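Pumilio homolog 23 (Arabidopsis thaliana, PDB 5WZJ) binds a specific sequence of 18S rRNA through pumilio repeats stacked into a curved superhelix, and probably regulates translation and mRNA stability. Local coordinates at residues C44-A47 / L48-T51; M220-L223 / Q224-Q227; D336-Q339 / M340-W344; G468-V471 / I472-F475. All coordinates share one frame; numbering follows the deposited sequence.

Contact 1 (C44-A47 / L48-T51); sequences CGNA and LEET
Leu48 packs back on the helical turn before it, and its backbone N bonds to Cys44 O at 3.1 Å. The angle at the hydrogen is 153°, a normal helical bond. The side chain starts out beside its own backbone N, with CG anti to the carbonyl carbon (chi1 -73°). This lays CG against Cys44 O at 3.4 Å, and CB rests near Gly45 O. Glu49 comes next, and its N makes two weak bonds, one to Gly45 O at 3.4 Å and one to Asn46 O at 3.1 Å. The Glu49 chain is extended, and CB touches Asn46 O. Its carboxylate and the Asn46 amide only come near each other on the exposed side. Glu50 N bonds to Ala47 O at 2.9 Å, from well above the carbonyl plane, a three-residue step that tightens the turn. CB of Glu50 lies close to the same oxygen. Thr51 then folds back on Leu48. Both its N and its OG1 donate to Leu48 O, the hydroxyl at 2.6 Å and in the carbonyl plane. Two donors thus grip one carbonyl. Residues of helix 37-49 and the turn after it touch two other helices. Ala47 touches Tyr22 and Thr51 touches Phe23 of helix 17-31, while Leu48 packs on Leu68, Leu71 and Leu72 of helix 64-74.

Contact 2 (M220-L223 / Q224-Q227); sequences MKYL and QVDQ. With nucleotides of chain B.
Gln224 N bonds to Met220 O at 3.0 Å in a turn of helix 217-223, after which Val225 N reaches Tyr222 O in a three-residue step and Asp226 N bonds weakly to Leu223 O. The Gln224 side chain runs back along this turn. Its CG touches Met220 O at 3.4 Å, and CB lies as close to Lys221 O. A water donates to both Lys221 O and Gln224 OE1, the latter at 2.6 Å, and so bridges backbone and amide. Gln224 NE2 is held by Ile254 O, so both ends of the amide are engaged. Val225 CG2 sits 4.0 Å from Tyr222 CD1, the two side chains lying side by side. Asp226 CB touches Tyr222 O, but its carboxylate turns onward, because CG is anti to the backbone N (chi1 180°). There OD1 caps Ser229 N at the start of helix 227-239. Gln227 extends to the RNA: A8 of chain B donates O2' to its OE1 at 2.5 Å, and NE2 lies 2.9 Å from O4' of C9 of chain B. The hydrogen bond from A8 engages a ribose hydroxyl and no base atom, consistent with recognition of the RNA backbone rather than of base identity.

Contact 3 (D336-Q339 / M340-W344); sequences DQEQ and MGIMW
The flat amide of Gln339 points OE1 at the start of the helix, while Met343 CG lies 3.3 Å from the backbone O of Gln339. OE1 takes a weak bond from Asp336 N at 3.5 Å and a firmer one from Arg335 N. Its NE2 is held by Asn303 OD1, so the rotation of the amide is fixed from both ends. Tyr302 and Phe306 of helix 299-310 also touch this side chain. The Asp336 carboxylate answers in turn. Its OD1 accepts from Gln339 N at 2.9 Å, and the bond is nearly straight at 167°. The indole of Trp344 leads away from residues 336-339 and meets the His376 ring, their planes about 50° apart. Behind the cap the backbone winds regularly. Met340 N bonds to Asp336 O, and Met343 N to Gln339 O at 2.9 Å. The Met343 chain bends at its thioether (chi3 -59°), bringing CE back to 3.8 Å from Gln339 O. Ile342 lays CG1 along Glu338 O at 3.6 Å. The Met340 side chain leads away and packs on Leu366 and Val369 of helix 360-373, and Met343 meets Leu366 too. Asp336 and Gln339 form a capping box, with Asp336 as N-cap: each side chain accepts from the other's backbone N, the Gln339 half being weak. It opens helix 337-347; residues 336-344 lie in Pumilio repeat 6.

Contact 4 (G468-V471 / I472-F475); sequences GARV and IEAF. With nucleotides of chain B.
Glu473 OE1 is gripped by several donors, while Glu473 N bonds to Ala469 O at 3.0 Å. N1 of G2 of chain B donates to OE1 at 2.8 Å and 165°, a water donates at 2.6 Å, and Lys511 NZ makes a salt bridge. OE2 takes N2 of G2 of chain B, also at 2.8 Å, and the Thr508 hydroxyl. The carboxylate thus reads the donor edge of guanine with two bonds. Its chain reaches the base by running extended beyond CG (chi2 166°). Ala469 CB lies beside N2 of G2 of chain B, 3.7 Å away. Arg470 sets its guanidinium between two bases. One face lies over G2 of chain B, with NH1 3.3 Å from C6; the other lies toward A3 of chain B, whose N7 receives a weak bond from NH2. The bridging water also accepts from NH1, linking Arg470 to Glu473. The lysine and arginine charges would probably keep the glutamate ionised. Behind the RNA face, helix 468-477 is held by regular backbone bonds. Val471 packs on Cys430 and Leu433 of helix 427-436, Phe475 packs on Ile448 and Leu451 of helix 445-453, and Ala469 leans on Ser504 of helix 503-514.

In the fold
The four contacts follow one another along the chain, and none touches another. Contact 1 lies near the N-terminal end of the curved superhelix, its centre about 62 Å from that of contact 3 and about 58 Å from that of contact 4. Contact 2 lies between, its centre about 31 Å from that of contact 3. Contacts 3 and 4 are about 29 Å apart, centre to centre. Contacts 2 and 4 both touch RNA, at nucleotides 8-9 and 2-3 of chain B, with centres about 42 Å apart. The RNA thus reaches both of these distant parts of the curve. The nearest atom of contact 1 is about 13 Å from the bound nucleic acid. The nearest atom of contact 3 is about 14 Å from the bound nucleic acid.

Contact 1 (C44-A47 / L48-T51)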
# COMPACT_ATOMS: atom_id res chain seq x y z
N CYS A 44 -35.82 11.36 -5.83
CA CYS A 44 -35.05 10.71 -4.77
C CYS A 44 -35.39 11.29 -3.41
O CYS A 44 -35.61 10.56 -2.44
CB CYS A 44 -33.56 10.82 -5.06
SG CYS A 44 -32.91 9.76 -6.38
N GLY A 45 -35.51 12.62 -3.33
CA GLY A 45 -35.83 13.25 -2.06
C GLY A 45 -37.24 12.96 -1.59
O GLY A 45 -37.47 12.70 -0.40
N ASN A 46 -38.22 13.01 -2.50
CA ASN A 46 -39.58 12.65 -2.13
C ASN A 46 -39.64 11.21 -1.62
O ASN A 46 -40.34 10.92 -0.64
CB ASN A 46 -40.52 12.82 -3.32
CG ASN A 46 -40.66 14.26 -3.75
OD1 ASN A 46 -40.30 15.18 -3.01
ND2 ASN A 46 -41.20 14.48 -4.95
N ALA A 47 -38.93 10.30 -2.28
CA ALA A 47 -39.00 8.90 -1.87
C ALA A 47 -38.38 8.70 -0.49
O ALA A 47 -38.88 7.88 0.29
CB ALA A 47 -38.32 8.02 -2.92
N LEU A 48 -37.32 9.45 -0.16
CA LEU A 48 -36.76 9.35 1.17
C LEU A 48 -37.79 9.68 2.24
O LEU A 48 -37.79 9.06 3.32
CB LEU A 48 -35.54 10.27 1.30
CG LEU A 48 -34.28 9.79 0.58
CD1 LEU A 48 -33.15 10.80 0.71
CD2 LEU A 48 -33.84 8.42 1.11
N GLU A 49 -38.71 10.61 1.96
CA GLU A 49 -39.75 10.93 2.93
C GLU A 49 -40.60 9.71 3.26
O GLU A 49 -41.09 9.58 4.38
CB GLU A 49 -40.63 12.07 2.42
CG GLU A 49 -39.96 13.44 2.48
CD GLU A 49 -40.85 14.55 1.94
OE1 GLU A 49 -42.10 14.41 1.98
OE2 GLU A 49 -40.30 15.57 1.47
N GLU A 50 -40.77 8.80 2.30
CA GLU A 50 -41.56 7.60 2.56
C GLU A 50 -40.86 6.61 3.48
O GLU A 50 -41.47 5.60 3.83
CB GLU A 50 -41.91 6.92 1.23
CG GLU A 50 -42.77 7.79 0.35
CD GLU A 50 -44.05 8.22 1.05
OE1 GLU A 50 -44.71 7.36 1.67
OE2 GLU A 50 -44.38 9.43 0.98
N THR A 51 -39.61 6.87 3.88
CA THR A 51 -38.97 6.01 4.87
C THR A 51 -39.16 6.50 6.30
O THR A 51 -38.73 5.81 7.23
CB THR A 51 -37.46 5.90 4.59
OG1 THR A 51 -36.82 7.16 4.80
CG2 THR A 51 -37.20 5.44 3.16

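Contact 2 (M220-L223 / Q224-Q227)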
# COMPACT_ATOMS: atom_id res chain seq x y z
N MET A 220 -10.26 -2.84 26.15
CA MET A 220 -9.26 -2.49 25.14
C MET A 220 -8.36 -3.68 24.82
O MET A 220 -7.96 -3.87 23.67
CB MET A 220 -8.42 -1.30 25.62
CG MET A 220 -7.39 -0.81 24.60
SD MET A 220 -8.21 -0.13 23.13
CE MET A 220 -8.93 1.34 23.80
N LYS A 221 -8.00 -4.48 25.83
CA LYS A 221 -7.15 -5.64 25.58
C LYS A 221 -7.76 -6.56 24.53
O LYS A 221 -7.04 -7.19 23.75
CB LYS A 221 -6.90 -6.40 26.89
CG LYS A 221 -5.92 -7.59 26.80
CD LYS A 221 -5.09 -7.82 28.09
CE LYS A 221 -5.92 -8.41 29.25
NZ LYS A 221 -5.26 -8.44 30.62
N TYR A 222 -9.09 -6.61 24.45
CA TYR A 222 -9.70 -7.48 23.46
C TYR A 222 -10.06 -6.76 22.17
O TYR A 222 -10.12 -7.40 21.12
CB TYR A 222 -10.88 -8.22 24.09
CG TYR A 222 -10.27 -9.18 25.10
CD1 TYR A 222 -9.64 -10.35 24.66
CD2 TYR A 222 -10.20 -8.87 26.46
CE1 TYR A 222 -9.02 -11.22 25.55
CE2 TYR A 222 -9.59 -9.74 27.36
CZ TYR A 222 -9.00 -10.91 26.90
OH TYR A 222 -8.38 -11.78 27.78
N LEU A 223 -10.23 -5.43 22.20
CA LEU A 223 -10.26 -4.69 20.94
C LEU A 223 -8.96 -4.88 20.16
O LEU A 223 -8.97 -4.88 18.92
CB LEU A 223 -10.53 -3.20 21.20
CG LEU A 223 -11.89 -2.81 21.82
CD1 LEU A 223 -11.96 -1.31 22.02
CD2 LEU A 223 -13.09 -3.30 20.99
N GLN A 224 -7.84 -5.04 20.88
CA GLN A 224 -6.53 -5.23 20.25
C GLN A 224 -6.51 -6.45 19.33
O GLN A 224 -5.84 -6.44 18.30
CB GLN A 224 -5.45 -5.39 21.33
CG GLN A 224 -5.04 -4.11 22.04
CD GLN A 224 -4.00 -4.38 23.13
OE1 GLN A 224 -3.67 -5.53 23.41
NE2 GLN A 224 -3.51 -3.32 23.75
N VAL A 225 -7.22 -7.51 19.71
CA VAL A 225 -7.13 -8.80 19.03
C VAL A 225 -8.41 -9.14 18.28
O VAL A 225 -8.54 -10.23 17.73
CB VAL A 225 -6.74 -9.94 20.00
CG1 VAL A 225 -5.34 -9.69 20.60
CG2 VAL A 225 -7.78 -10.08 21.11
N ASP A 226 -9.36 -8.23 18.24
CA ASP A 226 -10.53 -8.43 17.40
C ASP A 226 -10.24 -7.84 16.04
O ASP A 226 -9.86 -6.67 15.93
CB ASP A 226 -11.78 -7.79 18.01
CG ASP A 226 -13.00 -7.99 17.15
OD1 ASP A 226 -13.18 -7.23 16.16
OD2 ASP A 226 -13.78 -8.90 17.46
N GLN A 227 -10.41 -8.65 14.99
CA GLN A 227 -10.05 -8.20 13.65
C GLN A 227 -10.77 -6.92 13.29
O GLN A 227 -10.18 -6.00 12.71
CB GLN A 227 -10.37 -9.30 12.63
CG GLN A 227 -10.38 -8.80 11.22
CD GLN A 227 -10.44 -9.94 10.23
OE1 GLN A 227 -9.66 -10.88 10.31
NE2 GLN A 227 -11.36 -9.85 9.29
P A B 8 -4.19 -14.83 5.90
OP1 A B 8 -5.23 -15.85 6.16
OP2 A B 8 -3.71 -14.58 4.53
O5' A B 8 -4.68 -13.42 6.45
C5' A B 8 -5.64 -12.67 5.75
C4' A B 8 -6.78 -12.35 6.68
O4' A B 8 -6.32 -11.42 7.69
C3' A B 8 -7.99 -11.70 6.04
O3' A B 8 -8.88 -12.68 5.52
C2' A B 8 -8.59 -10.92 7.19
O2' A B 8 -9.31 -11.85 8.00
C1' A B 8 -7.33 -10.48 7.96
N9 A B 8 -6.80 -9.15 7.59
C8 A B 8 -6.32 -8.67 6.39
N7 A B 8 -5.89 -7.42 6.45
C5 A B 8 -6.06 -7.06 7.77
C6 A B 8 -5.79 -5.88 8.50
N6 A B 8 -5.27 -4.75 8.00
N1 A B 8 -6.10 -5.89 9.82
C2 A B 8 -6.62 -6.98 10.38
N3 A B 8 -6.92 -8.14 9.80
C4 A B 8 -6.60 -8.12 8.49
P C B 9 -9.77 -12.41 4.20
OP1 C B 9 -10.41 -13.70 3.83
OP2 C B 9 -8.99 -11.66 3.19
O5' C B 9 -10.90 -11.39 4.70
C5' C B 9 -11.84 -11.73 5.72
C4' C B 9 -12.78 -10.57 5.96
O4' C B 9 -12.04 -9.45 6.49
C3' C B 9 -13.49 -10.05 4.70
O3' C B 9 -14.79 -10.59 4.66
C2' C B 9 -13.50 -8.51 4.84
O2' C B 9 -14.81 -8.02 5.10
C1' C B 9 -12.60 -8.24 6.06
N1 C B 9 -11.51 -7.28 5.79
C2 C B 9 -11.80 -5.95 6.09
O2 C B 9 -12.93 -5.72 6.57
N3 C B 9 -10.85 -5.00 5.87
C4 C B 9 -9.68 -5.34 5.36
N4 C B 9 -8.77 -4.38 5.15
C5 C B 9 -9.36 -6.71 5.03
C6 C B 9 -10.30 -7.64 5.26
O HOH W 1 -4.15 -8.10 23.68

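Contact 3 (D336-Q339 / M340-W344)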
# COMPACT_ATOMS: atom_id res chain seq x y z
N ASP A 336 17.61 6.55 14.46
CA ASP A 336 19.00 6.96 14.61
C ASP A 336 19.93 5.77 14.43
O ASP A 336 19.50 4.62 14.30
CB ASP A 336 19.23 7.65 15.96
CG ASP A 336 18.87 6.77 17.16
OD1 ASP A 336 19.18 5.57 17.16
OD2 ASP A 336 18.28 7.31 18.12
N GLN A 337 21.23 6.07 14.45
CA GLN A 337 22.23 5.06 14.16
C GLN A 337 22.41 4.08 15.30
O GLN A 337 22.83 2.94 15.07
CB GLN A 337 23.55 5.75 13.80
CG GLN A 337 23.35 6.82 12.73
CD GLN A 337 24.64 7.46 12.25
OE1 GLN A 337 25.60 7.60 13.01
NE2 GLN A 337 24.67 7.85 10.98
N GLU A 338 22.09 4.48 16.54
CA GLU A 338 22.19 3.52 17.63
C GLU A 338 21.17 2.41 17.45
O GLU A 338 21.48 1.23 17.66
CB GLU A 338 21.99 4.22 18.98
CG GLU A 338 22.14 3.26 20.16
CD GLU A 338 21.68 3.84 21.50
OE1 GLU A 338 21.51 5.08 21.61
OE2 GLU A 338 21.48 3.05 22.45
N GLN A 339 19.95 2.76 17.05
CA GLN A 339 18.94 1.75 16.76
C GLN A 339 19.37 0.87 15.58
O GLN A 339 19.20 -0.35 15.62
CB GLN A 339 17.59 2.42 16.47
CG GLN A 339 16.96 3.03 17.72
CD GLN A 339 15.81 3.95 17.41
OE1 GLN A 339 15.61 4.37 16.26
NE2 GLN A 339 15.03 4.29 18.43
N MET A 340 19.94 1.48 14.54
CA MET A 340 20.43 0.69 13.42
C MET A 340 21.43 -0.36 13.89
O MET A 340 21.39 -1.51 13.43
CB MET A 340 21.06 1.59 12.37
CG MET A 340 21.51 0.83 11.14
SD MET A 340 20.09 0.27 10.18
CE MET A 340 20.84 -1.08 9.27
N GLY A 341 22.33 0.01 14.80
CA GLY A 341 23.30 -0.95 15.32
C GLY A 341 22.65 -2.07 16.10
O GLY A 341 23.04 -3.24 15.97
N ILE A 342 21.64 -1.75 16.91
CA ILE A 342 20.95 -2.80 17.65
C ILE A 342 20.23 -3.73 16.69
O ILE A 342 20.28 -4.96 16.84
CB ILE A 342 19.99 -2.18 18.69
CG1 ILE A 342 20.80 -1.58 19.84
CG2 ILE A 342 19.01 -3.21 19.20
CD1 ILE A 342 20.05 -0.55 20.65
N MET A 343 19.58 -3.18 15.67
CA MET A 343 18.87 -4.03 14.73
C MET A 343 19.85 -4.91 13.95
O MET A 343 19.57 -6.08 13.68
CB MET A 343 18.02 -3.19 13.78
CG MET A 343 16.88 -2.44 14.50
SD MET A 343 15.81 -1.59 13.34
CE MET A 343 16.97 -0.50 12.51
N TRP A 344 21.01 -4.36 13.57
CA TRP A 344 21.96 -5.16 12.81
C TRP A 344 22.50 -6.31 13.64
O TRP A 344 22.62 -7.44 13.15
CB TRP A 344 23.09 -4.28 12.29
CG TRP A 344 23.99 -4.98 11.32
CD1 TRP A 344 23.78 -5.18 9.99
CD2 TRP A 344 25.26 -5.57 11.62
NE1 TRP A 344 24.84 -5.87 9.43
CE2 TRP A 344 25.76 -6.12 10.42
CE3 TRP A 344 26.01 -5.70 12.79
CZ2 TRP A 344 26.98 -6.78 10.36
CZ3 TRP A 344 27.22 -6.35 12.72
CH2 TRP A 344 27.69 -6.88 11.52

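Contact 4 (G468-V471 / I472-F475)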
# COMPACT_ATOMS: atom_id res chain seq x y z
N GLY A 468 12.15 -8.45 -12.84
CA GLY A 468 13.55 -8.37 -13.22
C GLY A 468 13.89 -7.10 -13.99
O GLY A 468 14.98 -6.54 -13.83
N ALA A 469 12.98 -6.64 -14.84
CA ALA A 469 13.25 -5.41 -15.59
C ALA A 469 13.50 -4.23 -14.66
O ALA A 469 14.34 -3.36 -14.95
CB ALA A 469 12.08 -5.11 -16.54
N ARG A 470 12.82 -4.20 -13.50
CA ARG A 470 13.07 -3.14 -12.51
C ARG A 470 14.49 -3.21 -11.95
O ARG A 470 15.08 -2.18 -11.63
CB ARG A 470 12.05 -3.24 -11.38
CG ARG A 470 10.60 -3.20 -11.85
CD ARG A 470 10.23 -1.83 -12.38
NE ARG A 470 8.79 -1.63 -12.28
CZ ARG A 470 8.20 -0.46 -12.06
NH1 ARG A 470 8.91 0.64 -11.90
NH2 ARG A 470 6.87 -0.40 -11.98
N VAL A 471 15.03 -4.42 -11.79
CA VAL A 471 16.40 -4.56 -11.30
C VAL A 471 17.38 -3.95 -12.30
O VAL A 471 18.25 -3.14 -11.93
CB VAL A 471 16.73 -6.04 -11.02
CG1 VAL A 471 18.18 -6.19 -10.51
CG2 VAL A 471 15.76 -6.62 -9.97
N ILE A 472 17.25 -4.32 -13.58
CA ILE A 472 18.11 -3.76 -14.62
C ILE A 472 18.02 -2.24 -14.65
O ILE A 472 19.04 -1.54 -14.75
CB ILE A 472 17.75 -4.39 -15.98
CG1 ILE A 472 18.19 -5.86 -16.00
CG2 ILE A 472 18.41 -3.61 -17.14
CD1 ILE A 472 17.78 -6.59 -17.25
N GLU A 473 16.80 -1.69 -14.53
CA GLU A 473 16.63 -0.24 -14.60
C GLU A 473 17.26 0.44 -13.40
O GLU A 473 17.83 1.54 -13.52
CB GLU A 473 15.15 0.12 -14.71
CG GLU A 473 14.56 -0.21 -16.09
CD GLU A 473 13.04 -0.17 -16.12
OE1 GLU A 473 12.43 0.50 -15.25
OE2 GLU A 473 12.46 -0.82 -17.01
N ALA A 474 17.18 -0.18 -12.22
CA ALA A 474 17.84 0.39 -11.05
C ALA A 474 19.36 0.40 -11.24
O ALA A 474 20.04 1.36 -10.86
CB ALA A 474 17.44 -0.38 -9.79
N PHE A 475 19.91 -0.68 -11.80
CA PHE A 475 21.34 -0.70 -12.12
C PHE A 475 21.71 0.40 -13.12
O PHE A 475 22.71 1.09 -12.95
CB PHE A 475 21.74 -2.07 -12.68
CG PHE A 475 23.08 -2.08 -13.38
CD1 PHE A 475 24.26 -2.00 -12.65
CD2 PHE A 475 23.15 -2.23 -14.76
CE1 PHE A 475 25.49 -2.03 -13.29
CE2 PHE A 475 24.39 -2.26 -15.41
CZ PHE A 475 25.56 -2.15 -14.67
P G B 2 0.29 1.17 -16.21
OP1 G B 2 -0.95 0.61 -15.61
OP2 G B 2 0.77 2.52 -15.82
O5' G B 2 1.45 0.12 -15.89
C5' G B 2 1.52 -1.12 -16.56
C4' G B 2 2.71 -1.92 -16.11
O4' G B 2 3.94 -1.27 -16.51
C3' G B 2 2.85 -2.10 -14.61
O3' G B 2 2.08 -3.20 -14.17
C2' G B 2 4.36 -2.30 -14.40
O2' G B 2 4.69 -3.68 -14.45
C1' G B 2 4.97 -1.60 -15.63
N9 G B 2 5.77 -0.39 -15.32
C8 G B 2 5.40 0.87 -14.90
N7 G B 2 6.42 1.68 -14.75
C5 G B 2 7.53 0.90 -15.09
C6 G B 2 8.92 1.20 -15.13
O6 G B 2 9.48 2.26 -14.85
N1 G B 2 9.68 0.11 -15.54
C2 G B 2 9.18 -1.12 -15.86
N2 G B 2 10.06 -2.06 -16.23
N3 G B 2 7.89 -1.42 -15.84
C4 G B 2 7.14 -0.37 -15.45
P A B 3 1.62 -3.38 -12.64
OP1 A B 3 0.22 -3.86 -12.68
OP2 A B 3 1.98 -2.16 -11.87
O5' A B 3 2.52 -4.59 -12.13
C5' A B 3 2.47 -5.86 -12.76
C4' A B 3 3.47 -6.82 -12.16
O4' A B 3 4.82 -6.34 -12.43
C3' A B 3 3.43 -6.96 -10.64
O3' A B 3 2.44 -7.88 -10.21
C2' A B 3 4.85 -7.39 -10.29
O2' A B 3 5.05 -8.78 -10.50
C1' A B 3 5.67 -6.63 -11.33
N9 A B 3 6.22 -5.37 -10.82
C8 A B 3 5.86 -4.08 -11.18
N7 A B 3 6.57 -3.16 -10.57
C5 A B 3 7.47 -3.89 -9.78
C6 A B 3 8.49 -3.52 -8.89
N6 A B 3 8.81 -2.25 -8.63
N1 A B 3 9.19 -4.50 -8.27
C2 A B 3 8.89 -5.78 -8.52
N3 A B 3 7.94 -6.25 -9.33
C4 A B 3 7.26 -5.25 -9.93
O HOH W 2 11.85 1.15 -12.83